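Local coordinates for protein phospholipase C-beta (PLC-beta) (Sepia officinalis, PDB 3QR0) that belongs to the phospholipase C-beta family, multidomain proteins that combine PH, EF-hand-like, TIM-barrel and C2 domains, and holds a calcium ion, at residues 148-152 with 306-312; 658-663 with 696-700; 670-676 with 718-724; 744-750 with 761-767. All blocks are in the same frame, centred on the assembly; numbering follows the deposited sequence.

Interaction 1 (148-152 with 306-312)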
# COMPACT_ATOMS: atom_id res chain seq x y z
N ASN A 148 -2.35 1.73 10.12
CA ASN A 148 -2.92 0.41 10.40
C ASN A 148 -3.79 0.33 11.66
O ASN A 148 -4.11 -0.78 12.11
CB ASN A 148 -1.79 -0.61 10.52
CG ASN A 148 -1.26 -1.01 9.17
OD1 ASN A 148 -1.69 -2.01 8.62
ND2 ASN A 148 -0.34 -0.22 8.62
N LYS A 149 -4.21 1.46 12.20
CA LYS A 149 -4.94 1.43 13.46
C LYS A 149 -6.33 0.80 13.31
O LYS A 149 -6.94 0.83 12.23
CB LYS A 149 -5.03 2.82 14.11
CG LYS A 149 -5.81 3.86 13.35
CD LYS A 149 -5.54 5.25 13.93
CE LYS A 149 -6.01 6.35 13.02
NZ LYS A 149 -5.39 6.28 11.67
N ASN A 150 -6.80 0.20 14.40
CA ASN A 150 -8.08 -0.50 14.41
C ASN A 150 -9.19 0.54 14.55
O ASN A 150 -8.91 1.73 14.65
CB ASN A 150 -8.10 -1.53 15.57
CG ASN A 150 -9.11 -2.65 15.36
OD1 ASN A 150 -9.87 -2.64 14.39
ND2 ASN A 150 -9.12 -3.62 16.27
N GLN A 151 -10.44 0.09 14.54
CA GLN A 151 -11.58 1.01 14.54
C GLN A 151 -11.65 1.95 15.75
O GLN A 151 -12.04 3.11 15.58
CB GLN A 151 -12.90 0.25 14.40
CG GLN A 151 -14.06 1.13 13.98
CD GLN A 151 -15.34 0.34 13.81
OE1 GLN A 151 -16.32 0.57 14.54
NE2 GLN A 151 -15.35 -0.59 12.87
N LEU A 152 -11.28 1.48 16.94
CA LEU A 152 -11.24 2.34 18.13
C LEU A 152 -10.25 3.49 17.95
O LEU A 152 -10.51 4.62 18.36
CB LEU A 152 -10.89 1.56 19.39
CG LEU A 152 -11.00 2.32 20.72
CD1 LEU A 152 -12.46 2.65 21.03
CD2 LEU A 152 -10.38 1.53 21.86
N LEU A 306 -12.60 -5.75 20.90
CA LEU A 306 -12.63 -6.18 19.51
C LEU A 306 -12.21 -5.07 18.56
O LEU A 306 -11.69 -5.34 17.48
CB LEU A 306 -14.02 -6.69 19.12
CG LEU A 306 -14.46 -8.03 19.73
CD1 LEU A 306 -15.95 -8.23 19.45
CD2 LEU A 306 -13.64 -9.18 19.18
N MET A 307 -12.42 -3.82 19.00
CA MET A 307 -12.09 -2.64 18.21
C MET A 307 -10.73 -2.04 18.56
O MET A 307 -10.29 -1.15 17.86
CB MET A 307 -13.13 -1.55 18.45
CG MET A 307 -14.53 -1.86 17.96
SD MET A 307 -15.72 -0.69 18.65
CE MET A 307 -15.19 0.84 17.89
N CYS A 308 -10.10 -2.49 19.64
CA CYS A 308 -8.87 -1.84 20.13
C CYS A 308 -7.62 -2.42 19.50
O CYS A 308 -7.68 -3.40 18.77
CB CYS A 308 -8.80 -1.89 21.67
SG CYS A 308 -8.19 -3.44 22.36
N GLU A 309 -6.47 -1.80 19.79
CA GLU A 309 -5.19 -2.23 19.21
C GLU A 309 -4.80 -3.66 19.57
O GLU A 309 -4.13 -4.33 18.78
CB GLU A 309 -4.06 -1.26 19.60
CG GLU A 309 -4.11 0.08 18.88
CD GLU A 309 -4.27 -0.08 17.38
OE1 GLU A 309 -3.39 -0.73 16.75
OE2 GLU A 309 -5.27 0.42 16.84
N GLU A 310 -5.20 -4.13 20.75
CA GLU A 310 -4.92 -5.51 21.16
C GLU A 310 -5.46 -6.53 20.16
O GLU A 310 -4.87 -7.60 19.98
CB GLU A 310 -5.52 -5.79 22.54
CG GLU A 310 -4.97 -7.03 23.23
CD GLU A 310 -3.53 -6.85 23.69
OE1 GLU A 310 -3.18 -5.74 24.16
OE2 GLU A 310 -2.75 -7.83 23.59
N ASN A 311 -6.58 -6.19 19.52
CA ASN A 311 -7.21 -7.05 18.52
C ASN A 311 -6.96 -6.62 17.07
O ASN A 311 -7.66 -7.06 16.16
CB ASN A 311 -8.73 -7.13 18.76
CG ASN A 311 -9.35 -8.37 18.11
OD1 ASN A 311 -8.79 -9.46 18.21
ND2 ASN A 311 -10.48 -8.19 17.44
N ASN A 312 -5.96 -5.77 16.85
CA ASN A 312 -5.58 -5.34 15.50
C ASN A 312 -5.28 -6.55 14.62
O ASN A 312 -4.51 -7.45 15.00
CB ASN A 312 -4.37 -4.39 15.56
CG ASN A 312 -4.19 -3.57 14.27
OD1 ASN A 312 -4.25 -4.09 13.17
ND2 ASN A 312 -3.95 -2.27 14.42
O HOH W 1 -9.77 -6.21 14.67

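Interaction 2 (658-663 with 696-700)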
# COMPACT_ATOMS: atom_id res chain seq x y z
N SER A 658 -20.78 -7.79 9.46
CA SER A 658 -21.32 -6.44 9.36
C SER A 658 -20.28 -5.45 8.86
O SER A 658 -19.13 -5.82 8.64
CB SER A 658 -21.84 -5.99 10.73
OG SER A 658 -20.78 -5.85 11.66
N ALA A 659 -20.70 -4.21 8.67
CA ALA A 659 -19.79 -3.12 8.33
C ALA A 659 -20.21 -1.85 9.06
O ALA A 659 -21.36 -1.71 9.44
CB ALA A 659 -19.74 -2.89 6.83
N GLN A 660 -19.25 -0.95 9.26
CA GLN A 660 -19.49 0.31 9.94
C GLN A 660 -18.99 1.48 9.10
O GLN A 660 -17.91 1.41 8.51
CB GLN A 660 -18.80 0.34 11.30
CG GLN A 660 -19.25 -0.76 12.26
CD GLN A 660 -18.59 -2.09 11.99
OE1 GLN A 660 -17.36 -2.17 11.83
NE2 GLN A 660 -19.39 -3.15 11.92
N PHE A 661 -19.79 2.54 9.07
CA PHE A 661 -19.38 3.83 8.51
C PHE A 661 -18.87 3.72 7.08
O PHE A 661 -17.83 4.27 6.75
CB PHE A 661 -18.33 4.49 9.40
CG PHE A 661 -18.77 4.68 10.81
CD1 PHE A 661 -19.79 5.58 11.11
CD2 PHE A 661 -18.18 3.98 11.84
CE1 PHE A 661 -20.20 5.77 12.42
CE2 PHE A 661 -18.58 4.17 13.15
CZ PHE A 661 -19.60 5.06 13.44
N LEU A 662 -19.60 3.00 6.24
CA LEU A 662 -19.23 2.87 4.84
C LEU A 662 -19.37 4.19 4.08
O LEU A 662 -18.64 4.43 3.13
CB LEU A 662 -20.06 1.79 4.15
CG LEU A 662 -19.80 0.36 4.60
CD1 LEU A 662 -20.63 -0.59 3.75
CD2 LEU A 662 -18.31 0.00 4.51
N SER A 663 -20.31 5.03 4.51
CA SER A 663 -20.61 6.25 3.77
C SER A 663 -21.32 7.31 4.61
O SER A 663 -21.96 7.01 5.62
CB SER A 663 -21.48 5.91 2.56
OG SER A 663 -21.87 7.08 1.86
N GLY A 696 -25.66 3.14 5.20
CA GLY A 696 -24.23 3.38 5.07
C GLY A 696 -23.51 3.43 6.41
O GLY A 696 -22.29 3.57 6.44
N MET A 697 -24.26 3.29 7.50
CA MET A 697 -23.72 3.50 8.85
C MET A 697 -23.43 2.19 9.57
O MET A 697 -22.35 2.03 10.15
CB MET A 697 -24.69 4.36 9.68
CG MET A 697 -24.18 4.77 11.06
SD MET A 697 -25.21 6.04 11.84
CE MET A 697 -24.63 7.51 10.98
N ASP A 698 -24.37 1.25 9.54
CA ASP A 698 -24.18 -0.02 10.23
C ASP A 698 -24.93 -1.20 9.59
O ASP A 698 -25.73 -1.85 10.24
CB ASP A 698 -24.54 0.12 11.72
CG ASP A 698 -25.99 0.53 11.97
OD1 ASP A 698 -26.73 0.80 11.00
OD2 ASP A 698 -26.39 0.58 13.15
N PRO A 699 -24.66 -1.47 8.30
CA PRO A 699 -25.31 -2.61 7.63
C PRO A 699 -24.95 -3.94 8.29
O PRO A 699 -23.79 -4.14 8.65
CB PRO A 699 -24.75 -2.55 6.20
CG PRO A 699 -23.45 -1.80 6.33
CD PRO A 699 -23.69 -0.80 7.41
N TYR A 700 -25.93 -4.82 8.45
CA TYR A 700 -25.72 -6.11 9.11
C TYR A 700 -25.97 -7.25 8.12
O TYR A 700 -27.10 -7.64 7.89
CB TYR A 700 -26.62 -6.22 10.35
CG TYR A 700 -26.51 -7.50 11.17
CD1 TYR A 700 -25.28 -8.10 11.41
CD2 TYR A 700 -27.64 -8.08 11.74
CE1 TYR A 700 -25.18 -9.26 12.17
CE2 TYR A 700 -27.55 -9.24 12.50
CZ TYR A 700 -26.31 -9.82 12.72
OH TYR A 700 -26.20 -10.97 13.47

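Interaction 3 (670-676 with 718-724). With GOL (glycerol), chain E.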
# COMPACT_ATOMS: atom_id res chain seq x y z
N TYR A 670 -22.74 -4.33 -0.71
CA TYR A 670 -22.43 -5.74 -0.55
C TYR A 670 -20.93 -5.92 -0.40
O TYR A 670 -20.14 -5.00 -0.66
CB TYR A 670 -22.99 -6.57 -1.72
CG TYR A 670 -22.44 -6.23 -3.09
CD1 TYR A 670 -21.21 -6.72 -3.52
CD2 TYR A 670 -23.17 -5.43 -3.97
CE1 TYR A 670 -20.71 -6.41 -4.78
CE2 TYR A 670 -22.68 -5.12 -5.24
CZ TYR A 670 -21.45 -5.62 -5.64
OH TYR A 670 -20.95 -5.31 -6.88
N VAL A 671 -20.54 -7.11 0.03
CA VAL A 671 -19.15 -7.44 0.28
C VAL A 671 -18.78 -8.70 -0.49
O VAL A 671 -19.57 -9.65 -0.57
CB VAL A 671 -18.88 -7.65 1.78
CG1 VAL A 671 -17.39 -7.92 2.03
CG2 VAL A 671 -19.36 -6.43 2.56
N GLU A 672 -17.59 -8.68 -1.08
CA GLU A 672 -17.03 -9.82 -1.79
C GLU A 672 -15.71 -10.25 -1.15
O GLU A 672 -15.01 -9.43 -0.56
CB GLU A 672 -16.78 -9.45 -3.25
CG GLU A 672 -18.03 -9.27 -4.08
CD GLU A 672 -17.70 -8.76 -5.46
OE1 GLU A 672 -17.43 -7.55 -5.59
OE2 GLU A 672 -17.71 -9.56 -6.42
N VAL A 673 -15.38 -11.52 -1.28
CA VAL A 673 -14.12 -12.05 -0.76
C VAL A 673 -13.45 -12.89 -1.84
O VAL A 673 -14.06 -13.82 -2.38
CB VAL A 673 -14.34 -12.90 0.51
CG1 VAL A 673 -13.00 -13.40 1.04
CG2 VAL A 673 -15.05 -12.08 1.58
N GLU A 674 -12.21 -12.53 -2.16
CA GLU A 674 -11.45 -13.22 -3.21
C GLU A 674 -10.12 -13.71 -2.65
O GLU A 674 -9.66 -13.25 -1.60
CB GLU A 674 -11.23 -12.28 -4.40
CG GLU A 674 -12.52 -12.00 -5.17
CD GLU A 674 -12.33 -11.37 -6.54
OE1 GLU A 674 -11.20 -10.95 -6.89
OE2 GLU A 674 -13.33 -11.31 -7.29
N MET A 675 -9.52 -14.67 -3.36
CA MET A 675 -8.19 -15.15 -3.03
C MET A 675 -7.32 -15.18 -4.28
O MET A 675 -7.79 -15.57 -5.36
CB MET A 675 -8.26 -16.55 -2.39
CG MET A 675 -6.91 -17.12 -1.97
SD MET A 675 -7.00 -18.56 -0.88
CE MET A 675 -8.00 -17.93 0.47
N TYR A 676 -6.07 -14.74 -4.14
CA TYR A 676 -5.08 -14.77 -5.22
C TYR A 676 -3.82 -15.43 -4.71
O TYR A 676 -3.32 -15.09 -3.63
CB TYR A 676 -4.75 -13.36 -5.73
CG TYR A 676 -5.93 -12.42 -5.71
CD1 TYR A 676 -6.93 -12.52 -6.67
CD2 TYR A 676 -6.05 -11.45 -4.73
CE1 TYR A 676 -8.03 -11.67 -6.65
CE2 TYR A 676 -7.14 -10.59 -4.71
CZ TYR A 676 -8.13 -10.71 -5.67
OH TYR A 676 -9.22 -9.86 -5.64
N VAL A 718 -3.00 -14.38 -0.87
CA VAL A 718 -3.65 -13.37 -0.07
C VAL A 718 -5.16 -13.55 -0.16
O VAL A 718 -5.67 -14.03 -1.18
CB VAL A 718 -3.27 -11.95 -0.54
CG1 VAL A 718 -1.76 -11.79 -0.52
CG2 VAL A 718 -3.83 -11.65 -1.94
N VAL A 719 -5.85 -13.19 0.92
CA VAL A 719 -7.30 -13.09 0.91
C VAL A 719 -7.64 -11.61 0.89
O VAL A 719 -6.92 -10.78 1.47
CB VAL A 719 -7.95 -13.84 2.11
CG1 VAL A 719 -7.54 -13.20 3.45
CG2 VAL A 719 -9.46 -13.88 1.96
N ARG A 720 -8.72 -11.27 0.18
CA ARG A 720 -9.08 -9.88 -0.03
C ARG A 720 -10.56 -9.66 0.17
O ARG A 720 -11.39 -10.37 -0.41
CB ARG A 720 -8.70 -9.46 -1.45
CG ARG A 720 -8.92 -8.00 -1.72
CD ARG A 720 -8.37 -7.61 -3.07
NE ARG A 720 -8.74 -6.24 -3.41
CZ ARG A 720 -9.29 -5.84 -4.56
NH1 ARG A 720 -9.56 -6.71 -5.53
NH2 ARG A 720 -9.58 -4.56 -4.73
N ILE A 721 -10.89 -8.66 0.99
CA ILE A 721 -12.27 -8.21 1.19
C ILE A 721 -12.51 -6.96 0.35
O ILE A 721 -11.74 -6.01 0.44
CB ILE A 721 -12.55 -7.91 2.68
CG1 ILE A 721 -12.54 -9.20 3.51
CG2 ILE A 721 -13.89 -7.20 2.86
CD1 ILE A 721 -12.72 -8.97 5.03
N ILE A 722 -13.56 -6.97 -0.46
CA ILE A 722 -13.92 -5.81 -1.29
C ILE A 722 -15.36 -5.40 -0.98
O ILE A 722 -16.27 -6.22 -1.03
CB ILE A 722 -13.79 -6.10 -2.81
CG1 ILE A 722 -12.43 -6.72 -3.16
CG2 ILE A 722 -13.99 -4.80 -3.60
CD1 ILE A 722 -12.41 -8.24 -3.13
N VAL A 723 -15.56 -4.13 -0.66
CA VAL A 723 -16.90 -3.61 -0.41
C VAL A 723 -17.30 -2.69 -1.55
O VAL A 723 -16.53 -1.80 -1.94
CB VAL A 723 -16.98 -2.86 0.93
CG1 VAL A 723 -18.43 -2.45 1.20
CG2 VAL A 723 -16.43 -3.72 2.08
N SER A 724 -18.51 -2.89 -2.07
CA SER A 724 -19.03 -2.12 -3.19
C SER A 724 -20.46 -1.64 -2.93
O SER A 724 -21.19 -2.26 -2.16
CB SER A 724 -19.02 -2.97 -4.46
OG SER A 724 -17.71 -3.43 -4.76
C1 GOL E . -14.55 -7.83 -6.92
O1 GOL E . -15.78 -7.79 -7.61
C2 GOL E . -13.43 -7.85 -7.96
O2 GOL E . -13.37 -9.12 -8.56
C3 GOL E . -12.10 -7.50 -7.31
O3 GOL E . -11.67 -6.25 -7.79
O HOH W 2 -17.48 -5.83 -3.58

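Interaction 4 (744-750 with 761-767)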
# COMPACT_ATOMS: atom_id res chain seq x y z
N GLY A 744 -10.16 -15.33 13.87
CA GLY A 744 -11.13 -14.95 14.89
C GLY A 744 -12.00 -13.79 14.48
O GLY A 744 -12.10 -13.46 13.30
N TYR A 745 -12.63 -13.16 15.48
CA TYR A 745 -13.44 -11.98 15.25
C TYR A 745 -12.54 -10.77 15.07
O TYR A 745 -11.75 -10.43 15.95
CB TYR A 745 -14.41 -11.74 16.40
CG TYR A 745 -15.53 -12.76 16.47
CD1 TYR A 745 -15.59 -13.69 17.51
CD2 TYR A 745 -16.52 -12.81 15.48
CE1 TYR A 745 -16.61 -14.63 17.57
CE2 TYR A 745 -17.54 -13.75 15.54
CZ TYR A 745 -17.57 -14.65 16.58
OH TYR A 745 -18.58 -15.58 16.66
N ARG A 746 -12.64 -10.13 13.91
CA ARG A 746 -11.77 -9.00 13.58
C ARG A 746 -12.56 -7.87 12.96
O ARG A 746 -13.41 -8.10 12.10
CB ARG A 746 -10.69 -9.44 12.59
CG ARG A 746 -9.76 -10.52 13.09
CD ARG A 746 -8.79 -10.02 14.17
NE ARG A 746 -8.10 -11.15 14.78
CZ ARG A 746 -7.13 -11.07 15.68
NH1 ARG A 746 -6.68 -9.89 16.10
NH2 ARG A 746 -6.59 -12.19 16.16
N HIS A 747 -12.27 -6.64 13.39
CA HIS A 747 -12.62 -5.47 12.60
C HIS A 747 -11.56 -5.29 11.53
O HIS A 747 -10.37 -5.48 11.78
CB HIS A 747 -12.74 -4.21 13.45
CG HIS A 747 -13.94 -4.22 14.35
ND1 HIS A 747 -13.92 -4.80 15.60
CD2 HIS A 747 -15.19 -3.73 14.17
CE1 HIS A 747 -15.11 -4.66 16.16
NE2 HIS A 747 -15.90 -4.02 15.32
N VAL A 748 -12.00 -4.92 10.34
CA VAL A 748 -11.14 -4.80 9.18
C VAL A 748 -11.30 -3.40 8.60
O VAL A 748 -12.15 -3.18 7.73
CB VAL A 748 -11.51 -5.86 8.11
CG1 VAL A 748 -10.52 -5.84 6.95
CG2 VAL A 748 -11.57 -7.25 8.74
N PRO A 749 -10.53 -2.42 9.11
CA PRO A 749 -10.58 -1.08 8.52
C PRO A 749 -10.28 -1.13 7.03
O PRO A 749 -9.32 -1.78 6.60
CB PRO A 749 -9.50 -0.31 9.28
CG PRO A 749 -9.41 -1.01 10.61
CD PRO A 749 -9.65 -2.46 10.30
N LEU A 750 -11.12 -0.47 6.24
CA LEU A 750 -11.00 -0.52 4.79
C LEU A 750 -10.01 0.51 4.24
O LEU A 750 -9.79 1.58 4.83
CB LEU A 750 -12.37 -0.31 4.15
CG LEU A 750 -13.40 -1.39 4.46
CD1 LEU A 750 -14.77 -0.99 3.89
CD2 LEU A 750 -12.96 -2.74 3.91
N ALA A 761 -14.54 3.58 8.05
CA ALA A 761 -15.14 2.51 7.24
C ALA A 761 -14.46 1.18 7.53
O ALA A 761 -13.25 1.05 7.36
CB ALA A 761 -15.08 2.83 5.74
N SER A 762 -15.24 0.21 8.00
CA SER A 762 -14.72 -1.08 8.43
C SER A 762 -15.70 -2.21 8.15
O SER A 762 -16.91 -1.99 8.10
CB SER A 762 -14.43 -1.07 9.93
OG SER A 762 -13.61 0.02 10.31
N VAL A 763 -15.17 -3.41 7.95
CA VAL A 763 -15.97 -4.63 7.92
C VAL A 763 -15.65 -5.40 9.20
O VAL A 763 -14.49 -5.45 9.63
CB VAL A 763 -15.66 -5.48 6.67
CG1 VAL A 763 -16.24 -6.90 6.81
CG2 VAL A 763 -16.22 -4.81 5.43
N PHE A 764 -16.68 -5.97 9.81
CA PHE A 764 -16.50 -6.88 10.94
C PHE A 764 -16.74 -8.30 10.42
O PHE A 764 -17.76 -8.58 9.77
CB PHE A 764 -17.48 -6.52 12.07
CG PHE A 764 -17.34 -7.37 13.30
CD1 PHE A 764 -16.17 -7.33 14.06
CD2 PHE A 764 -18.38 -8.20 13.71
CE1 PHE A 764 -16.04 -8.11 15.21
CE2 PHE A 764 -18.26 -8.98 14.86
CZ PHE A 764 -17.09 -8.94 15.61
N ALA A 765 -15.78 -9.19 10.68
CA ALA A 765 -15.80 -10.55 10.13
C ALA A 765 -15.27 -11.57 11.14
O ALA A 765 -14.58 -11.21 12.10
CB ALA A 765 -14.96 -10.60 8.86
N HIS A 766 -15.60 -12.84 10.92
CA HIS A 766 -14.95 -13.94 11.62
C HIS A 766 -14.07 -14.71 10.63
O HIS A 766 -14.51 -15.03 9.52
CB HIS A 766 -15.95 -14.89 12.27
CG HIS A 766 -15.30 -15.94 13.12
ND1 HIS A 766 -14.89 -17.15 12.62
CD2 HIS A 766 -14.99 -15.95 14.44
CE1 HIS A 766 -14.35 -17.87 13.59
NE2 HIS A 766 -14.40 -17.16 14.71
N ILE A 767 -12.85 -15.00 11.06
CA ILE A 767 -11.85 -15.62 10.20
C ILE A 767 -11.40 -16.94 10.82
O ILE A 767 -10.98 -16.97 11.98
CB ILE A 767 -10.63 -14.71 10.02
CG1 ILE A 767 -11.05 -13.38 9.40
CG2 ILE A 767 -9.55 -15.41 9.18
CD1 ILE A 767 -9.93 -12.36 9.31

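Interaction 1 (148-152 with 306-312)
The amide nitrogen ND2 of N312 is gripped twice: it donates to N148 O at 2.8 Å and, with its other hydrogen, to E309 OE1 at 2.8 Å. Both acceptors lie near the plane of the N312 amide, which fixes its rotation. The second carboxylate oxygen then crosses to the other segment, where E309 OE2 receives N150 N through its syn lone pair at 2.9 Å in an almost straight bond (175°). Glutamate suits this place because its two oxygens can bridge a side-chain amide and a backbone N-H.

N150 reaches back across. Its CG stands opposite the backbone N (chi1 -157°), carrying the amide over the C-terminal end of helix 299-307, where the carbonyls of L306 and C308 lie. There ND2 donates to C308 O at 2.9 Å, coming from above the carbonyl plane, while N311 N approaches the same oxygen from the opposite face. ND2 also makes a weak bond to L306 O, which N311 ND2 grips as well, and the OD1 of N150 turns to its neighbour Q151 N. L152 N, in the first turn of helix 151-165, is satisfied by M307 O at 3.0 Å. Apolar contact follows, L152 CD2 lying 3.8 Å from C308 CB, with F219 of helix 215-225 packing on L152 and M307.

The start of helix 151-165 is thus tied to the chain at the end of helix 299-307, which belongs to the EF-hand-like region. Two N-H donors, one on each oxygen of E309, would be expected to favour its charged form. Asparagine amides serve C308 O and L306 O, whereas M307 O is met by a backbone N-H.

Interaction 2 (658-663 with 696-700)
Positive backbone torsions at F661 (phi 54°, psi 47°) swing the chain out of strand 650-660, and this bend brings successive N-H groups against the carbonyls of M697 and G696. F661 N donates to M697 O at 2.8 Å, from above the carbonyl plane. Past the bend, G696 O takes S663 N at 3.1 Å and a weak bond from L662 N. Glycine fits at 696 because S663 CB lies close to the side where a side chain would begin.

Before the bend the two segments run antiparallel, and A659 N points at P699 O, nearly along the C=O axis, at 3.1 Å. No bond returns, since P699 N has no hydrogen. A659 O is met instead by carbon: P699 CD at 3.2 Å, and D698 CA through a CA-H...O contact. Proline therefore lines this edge without becoming a regular strand partner. P699 CG touches A659 CB at 3.9 Å, and L662, its side chain directed away from its own carbonyl carbon (chi1 -68°), brings CD1 to the same proline CG. S658 CB lies 4.1 Å from Y700 CD1, at the edge of that ring.

Carboxylate D698 leads away to a salt bridge with R190, joining this loop of the C2 domain to the EF-hand-like region. The bonding runs one way: all four donors are N-H groups of 658-663 and every acceptor is a loop carbonyl, with the apolar contacts of P699 secondary.

Interaction 3 (670-676 with 718-724)
Two neighbouring antiparallel strands of the C2-domain beta-sandwich meet here, and one face of their ladder carries a polar site occupied by glycerol, probably from the crystallisation liquor. Eight backbone hydrogen bonds join the pairs Y670-S724, E672-I722, E674-R720 and Y676-V718. Between them the non-hydrogen-bonded pairs V671-V723, V673-I721 and M675-V719 turn their side chains to the other face. Branched residues interlock there, V671 CG1 touching I721 CG2 at 3.7 Å, and strand 706-711 packs on V673 and M675.

On the polar face, Y676 OH is the hub. It donates to E674 OE1 at 2.6 Å and accepts from R720 NH1 at 3.2 Å in the guanidinium plane. R720 gets there by a chain that leaves trans to its main-chain nitrogen (chi1 -175°) and stays extended as far as NE, with its CD at the edge of the Y676 ring. I722 CG1 lies 3.5 Å above the centre of the guanidinium, while R720 NE bonds H733. Further along, S724 CB rests over the face of the Y670 ring.

Glycerol spans the acidic and basic groups: O1 donates to E672 OE1 at 2.6 Å, O2 to E674 OE2 at 2.5 Å, and O3 accepts from R720 NH1 at 3.1 Å. E674 also has a salt bridge to R684, and helix 605-613 covers Y676 and R720.

Tyrosine serves well between glutamate and arginine because its hydroxyl both gives and takes. The nearby arginines probably stabilise the charge of buried E674, whereas the opposite face relies on close apolar packing.

Interaction 4 (744-750 with 761-767)
The ring of H766 stands with its edge on the face of Y745 in a T-shaped stack, CD2 lying 3.4 Å above the centre of the tyrosine plane and the planes at 69°. F764 CZ comes alongside Y745 CD2 at 3.9 Å, the two rings nearly parallel but slid so far apart that they barely overlap. F764 turns its ring away from its own backbone N (chi1 -178°), which sets CD1 3.5 Å over the middle of the H747 ring. These four rings form one aromatic cluster on one face of the ladder, which P749 and S762 continue.

Backbone bonds join G744-I767, R746-A765 and V748-V763, and L750 N reaches A761 O. Glycine suits 744, where a side chain would press on the preceding carbonyl O. The other face carries V748, V763, A765 and I767, with R746 leading its end away. L750 CD2 meets V763 CG2 at 4.2 Å.

Strand 746-751 lies at the edge of its C2 sheet, and strand 650-660 pairs with 761-771 on the far side. Helices 230-238 and 299-307 pack on Y745 and F764, E237 bonding Y745 OH. H747 ND1 bonds L306 O of helix 299-307, while R228 bonds H747 NE2 and makes a cation-pi contact with F764.

How the interactions relate
Interactions 2, 3 and 4 belong to the C2 domain, and interaction 1 borders it from the EF-hand side. Interaction 4 is the meeting point: L306 O bonds H747 ND1 at 3.0 Å from interaction 1, whose centre is about 10 Å from that of interaction 4. S658 O of interaction 2 takes F764 N of interaction 4 at 2.7 Å, because strands 650-660 and 761-771 are sheet neighbours. V723 CG2 of interaction 3 packs on V763 CG2 at 3.5 Å, joining the two sheets of the sandwich. Q151 NE2 and Q660 OE1, 2.8 Å apart, link interactions 1 and 2 directly. The calcium ligands N339, E368, D370 and E417 lie in none of these segments.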